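Local coordinates for dally-like protein (Drosophila melanogaster, PDB 3ODN) that probably acts as a cell-surface heparan sulfate proteoglycan of the glypican family, its largely helical protein core carrying a region important for hedgehog signaling, at residues V139-F144 against H172-K177; S74-S79 against K413-F418; T89-E94 against M288-L293. The protein carries 2 engineered substitutions. All blocks are in the same frame, centred on the assembly; numbering follows the deposited sequence.

Contact 1: residues V139-F144 against H172-K177; sequences VMDKFF and HMKELK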
loop_
_atom_site.group_PDB
_atom_site.type_symbol
_atom_site.label_atom_id
_atom_site.label_comp_id
_atom_site.label_asym_id
_atom_site.label_seq_id
_atom_site.Cartn_x
_atom_site.Cartn_y
_atom_site.Cartn_z
ATOM N N VAL A 139 10.043 20.972 -5.779
ATOM C CA VAL A 139 11.399 20.458 -5.945
ATOM C C VAL A 139 11.803 20.395 -7.446
ATOM O O VAL A 139 12.850 20.934 -7.799
ATOM C CB VAL A 139 11.523 19.103 -5.176
ATOM C CG1 VAL A 139 12.698 18.250 -5.656
ATOM C CG2 VAL A 139 11.616 19.349 -3.679
ATOM N N MET A 140 10.954 19.780 -8.306
ATOM C CA MET A 140 11.155 19.645 -9.754
ATOM C C MET A 140 11.139 20.986 -10.433
ATOM O O MET A 140 11.932 21.217 -11.345
ATOM C CB MET A 140 10.077 18.742 -10.398
ATOM C CG MET A 140 10.216 17.253 -10.104
ATOM S SD MET A 140 11.918 16.600 -10.077
ATOM C CE MET A 140 11.846 15.869 -8.582
ATOM N N ASP A 141 10.215 21.867 -10.013
ATOM C CA ASP A 141 10.084 23.238 -10.538
ATOM C C ASP A 141 11.351 24.024 -10.250
ATOM O O ASP A 141 11.898 24.637 -11.164
ATOM C CB ASP A 141 8.836 23.963 -9.960
ATOM C CG ASP A 141 7.465 23.514 -10.513
ATOM O OD1 ASP A 141 7.422 22.528 -11.298
ATOM O OD2 ASP A 141 6.437 24.128 -10.134
ATOM N N LYS A 142 11.855 23.948 -8.998
ATOM C CA LYS A 142 13.071 24.633 -8.563
ATOM C C LYS A 142 14.319 24.127 -9.267
ATOM O O LYS A 142 15.147 24.951 -9.659
ATOM C CB LYS A 142 13.231 24.609 -7.030
ATOM C CG LYS A 142 12.558 25.800 -6.363
ATOM C CD LYS A 142 11.952 25.447 -5.008
ATOM C CE LYS A 142 11.132 26.592 -4.470
ATOM N NZ LYS A 142 10.676 26.333 -3.084
ATOM N N PHE A 143 14.432 22.780 -9.447
ATOM C CA PHE A 143 15.551 22.086 -10.088
ATOM C C PHE A 143 15.780 22.542 -11.540
ATOM O O PHE A 143 16.883 22.984 -11.884
ATOM C CB PHE A 143 15.357 20.544 -9.993
ATOM C CG PHE A 143 16.183 19.752 -10.973
ATOM C CD1 PHE A 143 17.542 19.551 -10.756
ATOM C CD2 PHE A 143 15.611 19.231 -12.128
ATOM C CE1 PHE A 143 18.317 18.859 -11.685
ATOM C CE2 PHE A 143 16.394 18.564 -13.067
ATOM C CZ PHE A 143 17.740 18.382 -12.836
ATOM N N PHE A 144 14.728 22.431 -12.374
ATOM C CA PHE A 144 14.712 22.821 -13.770
ATOM C C PHE A 144 14.874 24.334 -13.909
ATOM O O PHE A 144 15.444 24.795 -14.906
ATOM C CB PHE A 144 13.414 22.337 -14.438
ATOM C CG PHE A 144 13.401 20.891 -14.867
ATOM C CD1 PHE A 144 14.289 20.425 -15.826
ATOM C CD2 PHE A 144 12.448 20.015 -14.372
ATOM C CE1 PHE A 144 14.247 19.096 -16.256
ATOM C CE2 PHE A 144 12.413 18.681 -14.797
ATOM C CZ PHE A 144 13.319 18.228 -15.726
ATOM N N HIS A 172 10.580 34.568 -17.001
ATOM C CA HIS A 172 10.193 34.216 -18.370
ATOM C C HIS A 172 10.318 32.710 -18.690
ATOM O O HIS A 172 9.808 32.287 -19.728
ATOM C CB HIS A 172 11.049 34.995 -19.393
ATOM C CG HIS A 172 10.944 36.492 -19.364
ATOM N ND1 HIS A 172 9.803 37.143 -18.918
ATOM C CD2 HIS A 172 11.818 37.417 -19.830
ATOM C CE1 HIS A 172 10.042 38.434 -19.079
ATOM N NE2 HIS A 172 11.242 38.647 -19.622
ATOM N N MET A 173 11.005 31.910 -17.836
ATOM C CA MET A 173 11.244 30.479 -18.084
ATOM C C MET A 173 10.047 29.654 -18.562
ATOM O O MET A 173 10.152 28.965 -19.583
ATOM C CB MET A 173 11.946 29.779 -16.917
ATOM C CG MET A 173 12.304 28.330 -17.261
ATOM S SD MET A 173 12.456 27.129 -15.933
ATOM C CE MET A 173 10.998 27.527 -14.936
ATOM N N LYS A 174 8.931 29.697 -17.823
ATOM C CA LYS A 174 7.745 28.916 -18.192
ATOM C C LYS A 174 7.042 29.407 -19.473
ATOM O O LYS A 174 6.348 28.623 -20.124
ATOM C CB LYS A 174 6.801 28.680 -16.996
ATOM C CG LYS A 174 7.362 27.662 -15.988
ATOM C CD LYS A 174 6.278 26.849 -15.261
ATOM C CE LYS A 174 6.870 25.661 -14.532
ATOM N NZ LYS A 174 5.867 24.942 -13.698
ATOM N N GLU A 175 7.297 30.669 -19.871
ATOM C CA GLU A 175 6.766 31.275 -21.096
ATOM C C GLU A 175 7.613 30.839 -22.315
ATOM O O GLU A 175 7.060 30.584 -23.388
ATOM C CB GLU A 175 6.742 32.815 -20.958
ATOM C CG GLU A 175 6.090 33.557 -22.117
ATOM C CD GLU A 175 6.003 35.066 -21.971
ATOM O OE1 GLU A 175 7.068 35.721 -21.886
ATOM O OE2 GLU A 175 4.869 35.598 -21.995
ATOM N N LEU A 176 8.947 30.740 -22.130
ATOM C CA LEU A 176 9.923 30.393 -23.169
ATOM C C LEU A 176 10.088 28.897 -23.461
ATOM O O LEU A 176 10.485 28.552 -24.579
ATOM C CB LEU A 176 11.301 31.036 -22.878
ATOM C CG LEU A 176 11.344 32.567 -22.684
ATOM C CD1 LEU A 176 12.701 33.017 -22.179
ATOM C CD2 LEU A 176 10.984 33.323 -23.963
ATOM N N LYS A 177 9.788 28.016 -22.465
ATOM C CA LYS A 177 9.913 26.548 -22.532
ATOM C C LYS A 177 11.312 26.140 -23.043
ATOM O O LYS A 177 11.450 25.769 -24.212
ATOM C CB LYS A 177 8.764 25.910 -23.337
ATOM C CG LYS A 177 7.533 25.594 -22.492
ATOM C CD LYS A 177 6.292 25.423 -23.357
ATOM C CE LYS A 177 5.046 25.192 -22.539
ATOM N NZ LYS A 177 4.905 23.771 -22.121
#
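The backbones of helices 136-155 and 163-176 keep well apart here, with Asp141 CA 9.8 Å from Lys174 CA and Phe144 CA 9.4 Å from Met173 CA, so long side chains from 172-177 must bridge the gap. Lys174 supplies one of them. Its CG lies beside the backbone N, the chain bends at chi2 (-149°) and then runs nearly straight to an ammonium group over one face of the Asp141 carboxylate. The two side chains cross at about a right angle, and from this position NZ is evenly placed between the oxygens, 3.7 Å from OD2 of Asp141 and equally far from its OD1. This is a long salt bridge.

Met173 provides the second bridge. With CG anti to the backbone N (chi1 -174°) and a bend at chi3, it brings SD to 3.9 Å from the backbone O of Phe144, while its side chain also rests on Asn145 and Tyr148 farther along helix 136-155. The Phe144 ring itself leads elsewhere, packing on Pro183 and Leu186, and one face is covered by CE2 of Phe143, 3.8 Å above its centre. Beyond Met173 the helix soon ends, and Lys177 leaves helical geometry with positive phi. On the solvent side the ion pair attracts only through space, and the exposed lysine probably gains little from it, while the thioether meets the Phe144 carbonyl by van der Waals contact.

Contact 2: residues S74-S79 against K413-F418; sequences SGILGS and KDYKKF
Ile76 is the first residue of 74-79 to meet the other segment, and it does so against the hydroxyl end of Tyr415. The phenol oxygen rests against one side of the isoleucine, touching CB, CG2 and CD1, with OH of Tyr415 3.5 Å from CD1 of Ile76 and 3.6 Å from its CG2. CG2 stands anti to the backbone N while CG1 lies beside it (chi1 -73°), and an extended chi2 (174°) carries CD1 outward to the oxygen. CG2 also comes to the ring edge, near its plane, 4.3 Å from CE1 of Tyr415. The two side chains cross at about a right angle.

Leu77 follows and points the same way, but it slides past the tyrosine in the opposite direction. Its CD2 comes within 3.9 Å of CD1 of Tyr415, approaching the ring obliquely. Ser79 bonds back within the helix: its OG donates to the O of Ile76 at 3.1 Å, from 39° above the carbonyl plane.

Tyr415, which opens a type I turn to Phe418, is further held by its backbone O, which accepts from the indole of Trp266 on helix 260-281, and by Met73. Phe418 at the end of the turn lies on Gln69, Ile70 and Met73 of helix 48-106. Leu77 continues inward onto Leu204 and Ser208, so it packs against both the Tyr415 turn and helix 182-214.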
loop_
_atom_site.group_PDB
_atom_site.type_symbol
_atom_site.label_atom_id
_atom_site.label_comp_id
_atom_site.label_asym_id
_atom_site.label_seq_id
_atom_site.Cartn_x
_atom_site.Cartn_y
_atom_site.Cartn_z
ATOM N N SER A 74 -0.462 -11.182 9.071
ATOM C CA SER A 74 0.171 -9.937 9.495
ATOM C C SER A 74 1.693 -10.032 9.281
ATOM O O SER A 74 2.314 -9.042 8.900
ATOM C CB SER A 74 -0.174 -9.637 10.952
ATOM O OG SER A 74 0.575 -8.563 11.499
ATOM N N GLY A 75 2.252 -11.227 9.469
ATOM C CA GLY A 75 3.665 -11.505 9.244
ATOM C C GLY A 75 4.064 -11.397 7.785
ATOM O O GLY A 75 5.033 -10.698 7.464
ATOM N N ILE A 76 3.310 -12.075 6.882
ATOM C CA ILE A 76 3.567 -12.038 5.433
ATOM C C ILE A 76 3.440 -10.613 4.875
ATOM O O ILE A 76 4.288 -10.183 4.100
ATOM C CB ILE A 76 2.736 -13.096 4.650
ATOM C CG1 ILE A 76 3.305 -14.516 4.899
ATOM C CG2 ILE A 76 2.665 -12.762 3.134
ATOM C CD1 ILE A 76 2.502 -15.713 4.311
ATOM N N LEU A 77 2.418 -9.878 5.320
ATOM C CA LEU A 77 2.164 -8.508 4.891
ATOM C C LEU A 77 3.256 -7.524 5.332
ATOM O O LEU A 77 3.682 -6.695 4.534
ATOM C CB LEU A 77 0.774 -8.046 5.343
ATOM C CG LEU A 77 -0.439 -8.695 4.654
ATOM C CD1 LEU A 77 -1.701 -8.102 5.168
ATOM C CD2 LEU A 77 -0.402 -8.510 3.130
ATOM N N GLY A 78 3.717 -7.659 6.575
ATOM C CA GLY A 78 4.760 -6.808 7.138
ATOM C C GLY A 78 6.145 -7.045 6.564
ATOM O O GLY A 78 6.890 -6.092 6.313
ATOM N N SER A 79 6.497 -8.326 6.359
ATOM C CA SER A 79 7.787 -8.733 5.809
ATOM C C SER A 79 7.937 -8.283 4.362
ATOM O O SER A 79 9.019 -7.841 3.981
ATOM C CB SER A 79 7.981 -10.243 5.940
ATOM O OG SER A 79 7.205 -10.946 4.986
ATOM N N LYS A 413 -4.891 -9.990 -2.897
ATOM C CA LYS A 413 -6.103 -10.539 -3.545
ATOM C C LYS A 413 -6.569 -11.766 -2.745
ATOM O O LYS A 413 -7.748 -11.852 -2.444
ATOM C CB LYS A 413 -5.836 -10.997 -5.002
ATOM C CG LYS A 413 -5.954 -9.959 -6.127
ATOM C CD LYS A 413 -5.550 -10.591 -7.505
ATOM C CE LYS A 413 -4.741 -9.682 -8.433
ATOM N NZ LYS A 413 -3.458 -10.311 -8.935
ATOM N N ASP A 414 -5.663 -12.718 -2.414
ATOM C CA ASP A 414 -6.014 -13.947 -1.651
ATOM C C ASP A 414 -6.428 -13.663 -0.206
ATOM O O ASP A 414 -7.058 -14.521 0.402
ATOM C CB ASP A 414 -4.868 -14.985 -1.644
ATOM C CG ASP A 414 -4.295 -15.458 -2.990
ATOM O OD1 ASP A 414 -5.073 -15.546 -3.977
ATOM O OD2 ASP A 414 -3.081 -15.808 -3.034
ATOM N N TYR A 415 -6.082 -12.486 0.354
ATOM C CA TYR A 415 -6.427 -12.082 1.728
ATOM C C TYR A 415 -7.667 -11.198 1.802
ATOM O O TYR A 415 -8.030 -10.791 2.911
ATOM C CB TYR A 415 -5.262 -11.302 2.412
ATOM C CG TYR A 415 -4.025 -12.097 2.755
ATOM C CD1 TYR A 415 -2.759 -11.553 2.574
ATOM C CD2 TYR A 415 -4.116 -13.366 3.330
ATOM C CE1 TYR A 415 -1.611 -12.275 2.880
ATOM C CE2 TYR A 415 -2.969 -14.099 3.645
ATOM C CZ TYR A 415 -1.715 -13.539 3.420
ATOM O OH TYR A 415 -0.543 -14.198 3.712
ATOM N N LYS A 416 -8.274 -10.820 0.647
ATOM C CA LYS A 416 -9.456 -9.944 0.617
ATOM C C LYS A 416 -10.600 -10.451 1.522
ATOM O O LYS A 416 -11.184 -9.663 2.275
ATOM C CB LYS A 416 -9.942 -9.741 -0.827
ATOM C CG LYS A 416 -11.103 -8.747 -0.959
ATOM C CD LYS A 416 -11.520 -8.566 -2.419
ATOM C CE LYS A 416 -12.788 -7.766 -2.585
ATOM N NZ LYS A 416 -13.950 -8.484 -2.008
ATOM N N LYS A 417 -10.905 -11.762 1.444
ATOM C CA LYS A 417 -11.975 -12.415 2.222
ATOM C C LYS A 417 -11.414 -13.241 3.387
ATOM O O LYS A 417 -12.067 -14.170 3.838
ATOM C CB LYS A 417 -12.889 -13.256 1.308
ATOM C CG LYS A 417 -13.792 -12.407 0.430
ATOM C CD LYS A 417 -14.316 -13.208 -0.747
ATOM C CE LYS A 417 -15.462 -12.512 -1.453
ATOM N NZ LYS A 417 -15.007 -11.364 -2.286
ATOM N N PHE A 418 -10.227 -12.848 3.907
ATOM C CA PHE A 418 -9.532 -13.472 5.034
ATOM C C PHE A 418 -10.407 -13.547 6.293
ATOM O O PHE A 418 -10.388 -14.576 6.970
ATOM C CB PHE A 418 -8.206 -12.720 5.374
ATOM C CG PHE A 418 -7.602 -13.177 6.692
ATOM C CD1 PHE A 418 -6.800 -14.313 6.754
ATOM C CD2 PHE A 418 -7.929 -12.535 7.888
ATOM C CE1 PHE A 418 -6.318 -14.781 7.982
ATOM C CE2 PHE A 418 -7.469 -13.022 9.112
ATOM C CZ PHE A 418 -6.663 -14.135 9.153
#

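Contact 3: residues T89-E94 against M288-L293; sequences TALLKE and MVVEPL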
loop_
_atom_site.group_PDB
_atom_site.type_symbol
_atom_site.label_atom_id
_atom_site.label_comp_id
_atom_site.label_asym_id
_atom_site.label_seq_id
_atom_site.Cartn_x
_atom_site.Cartn_y
_atom_site.Cartn_z
ATOM N N THR A 89 14.567 1.417 -2.519
ATOM C CA THR A 89 15.723 2.215 -2.108
ATOM C C THR A 89 16.945 1.783 -2.922
ATOM O O THR A 89 17.704 2.641 -3.384
ATOM C CB THR A 89 15.925 2.172 -0.592
ATOM O OG1 THR A 89 15.806 0.820 -0.174
ATOM C CG2 THR A 89 14.884 2.995 0.162
ATOM N N ALA A 90 17.059 0.458 -3.187
ATOM C CA ALA A 90 18.108 -0.161 -4.004
ATOM C C ALA A 90 18.069 0.402 -5.439
ATOM O O ALA A 90 19.092 0.871 -5.931
ATOM C CB ALA A 90 17.938 -1.680 -4.018
ATOM N N LEU A 91 16.875 0.403 -6.077
ATOM C CA LEU A 91 16.611 0.942 -7.413
ATOM C C LEU A 91 16.967 2.439 -7.465
ATOM O O LEU A 91 17.515 2.886 -8.470
ATOM C CB LEU A 91 15.123 0.725 -7.771
ATOM C CG LEU A 91 14.543 1.433 -9.015
ATOM C CD1 LEU A 91 14.845 0.658 -10.290
ATOM C CD2 LEU A 91 13.035 1.653 -8.866
ATOM N N LEU A 92 16.613 3.197 -6.402
ATOM C CA LEU A 92 16.853 4.626 -6.297
ATOM C C LEU A 92 18.345 4.921 -6.084
ATOM O O LEU A 92 18.820 5.926 -6.589
ATOM C CB LEU A 92 15.941 5.274 -5.228
ATOM C CG LEU A 92 15.874 6.833 -5.099
ATOM C CD1 LEU A 92 15.472 7.525 -6.415
ATOM C CD2 LEU A 92 14.897 7.234 -4.014
ATOM N N LYS A 93 19.097 4.003 -5.422
ATOM C CA LYS A 93 20.531 4.173 -5.227
ATOM C C LYS A 93 21.280 3.806 -6.507
ATOM O O LYS A 93 22.306 4.413 -6.804
ATOM C CB LYS A 93 21.045 3.388 -4.013
ATOM C CG LYS A 93 22.393 3.937 -3.487
ATOM C CD LYS A 93 22.810 3.417 -2.098
ATOM C CE LYS A 93 22.399 4.331 -0.959
ATOM N NZ LYS A 93 21.011 4.052 -0.487
ATOM N N GLU A 94 20.742 2.832 -7.278
ATOM C CA GLU A 94 21.263 2.388 -8.577
ATOM C C GLU A 94 21.155 3.556 -9.575
ATOM O O GLU A 94 22.118 3.851 -10.262
ATOM C CB GLU A 94 20.471 1.160 -9.078
ATOM C CG GLU A 94 21.337 0.060 -9.682
ATOM C CD GLU A 94 21.777 0.200 -11.132
ATOM O OE1 GLU A 94 22.921 -0.207 -11.445
ATOM O OE2 GLU A 94 20.955 0.649 -11.966
ATOM N N MET A 288 10.108 2.917 -14.875
ATOM C CA MET A 288 10.138 3.694 -16.127
ATOM C C MET A 288 10.423 5.203 -15.889
ATOM O O MET A 288 10.696 5.928 -16.854
ATOM C CB MET A 288 8.833 3.523 -16.948
ATOM C CG MET A 288 8.590 2.118 -17.544
ATOM S SD MET A 288 10.008 1.203 -18.244
ATOM C CE MET A 288 10.578 2.352 -19.550
ATOM N N VAL A 289 10.371 5.660 -14.611
ATOM C CA VAL A 289 10.627 7.049 -14.215
ATOM C C VAL A 289 12.054 7.193 -13.664
ATOM O O VAL A 289 12.816 8.028 -14.147
ATOM C CB VAL A 289 9.553 7.612 -13.226
ATOM C CG1 VAL A 289 9.777 9.095 -12.934
ATOM C CG2 VAL A 289 8.145 7.408 -13.761
ATOM N N VAL A 290 12.386 6.374 -12.647
ATOM C CA VAL A 290 13.639 6.374 -11.899
ATOM C C VAL A 290 14.815 5.753 -12.657
ATOM O O VAL A 290 15.870 6.381 -12.708
ATOM C CB VAL A 290 13.425 5.783 -10.466
ATOM C CG1 VAL A 290 14.737 5.644 -9.691
ATOM C CG2 VAL A 290 12.449 6.645 -9.670
ATOM N N GLU A 291 14.668 4.520 -13.201
ATOM C CA GLU A 291 15.751 3.867 -13.942
ATOM C C GLU A 291 16.328 4.714 -15.136
ATOM O O GLU A 291 17.551 4.879 -15.188
ATOM C CB GLU A 291 15.422 2.404 -14.319
ATOM C CG GLU A 291 16.318 1.811 -15.401
ATOM C CD GLU A 291 16.679 0.347 -15.244
ATOM O OE1 GLU A 291 15.787 -0.462 -14.896
ATOM O OE2 GLU A 291 17.853 0.005 -15.512
ATOM N N PRO A 292 15.499 5.273 -16.067
ATOM C CA PRO A 292 16.072 6.060 -17.174
ATOM C C PRO A 292 16.029 7.563 -16.918
ATOM O O PRO A 292 15.934 8.343 -17.871
ATOM C CB PRO A 292 15.161 5.688 -18.342
ATOM C CG PRO A 292 13.818 5.235 -17.672
ATOM C CD PRO A 292 14.026 5.176 -16.203
ATOM N N LEU A 293 16.079 7.976 -15.636
ATOM C CA LEU A 293 16.001 9.379 -15.222
ATOM C C LEU A 293 17.153 10.223 -15.779
ATOM O O LEU A 293 16.928 11.373 -16.172
ATOM C CB LEU A 293 15.842 9.523 -13.692
ATOM C CG LEU A 293 15.555 10.931 -13.114
ATOM C CD1 LEU A 293 14.391 11.628 -13.835
ATOM C CD2 LEU A 293 15.233 10.831 -11.642
#
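The backbone O of Val290 is gripped by two donors, the hydroxyl of Ser95 on helix 48-106 and, weakly, the N of Leu293 at 3.3 Å, which closes a type I turn. The same residue carries the apolar side of the contact. Val290 points toward 89-94 and sends CG1 against CD1 of Leu92 at 3.8 Å, the two side chains crossing at about a right angle. Leu92 reaches this spot because its CG is anti to the backbone N (chi1 -171°). One residue earlier, Leu91 lends both its backbone and its side chain: its O lies 4.1 Å from CG1 of Val290, its CG 4.3 Å from that same methyl, and its CD1 reaches CB of Glu291.

Glu94 and Glu291, both exposed, bring their OE2 atoms to 4.8 Å from each other, like charges that would tend to repel if both are ionised. Phe194 of helix 182-214 meets both Leu92 and Val290 and extends the apolar patch. Pro292 then takes the N-cap position of helix 293-306. A turn leading into a helix, packed by valine and leucine onto a long continuous helix, is in keeping with the elongated, all-helical glypican core.

Contacts 2 and 3 share helix 48-106, their centres 27 Å apart, and both set its aliphatic residues against a type I turn. Contact 1 does not use this helix, but helix 182-214 borders all three. Contact 2 lies nearest the chain's centre, at 12 Å, and contact 1 farthest, at 32 Å. Two of the four touching residues are buried in contact 3, only one each in contacts 1 and 2. Contacts 1 and 2 keep their backbones over 9 Å apart, contact 3 about 7 Å. Accordingly contact 3 buries the most surface, mainly valine and leucine, contact 2 turns on one tyrosine against isoleucine and leucine, and contact 1 relies on a charged pair and a thioether.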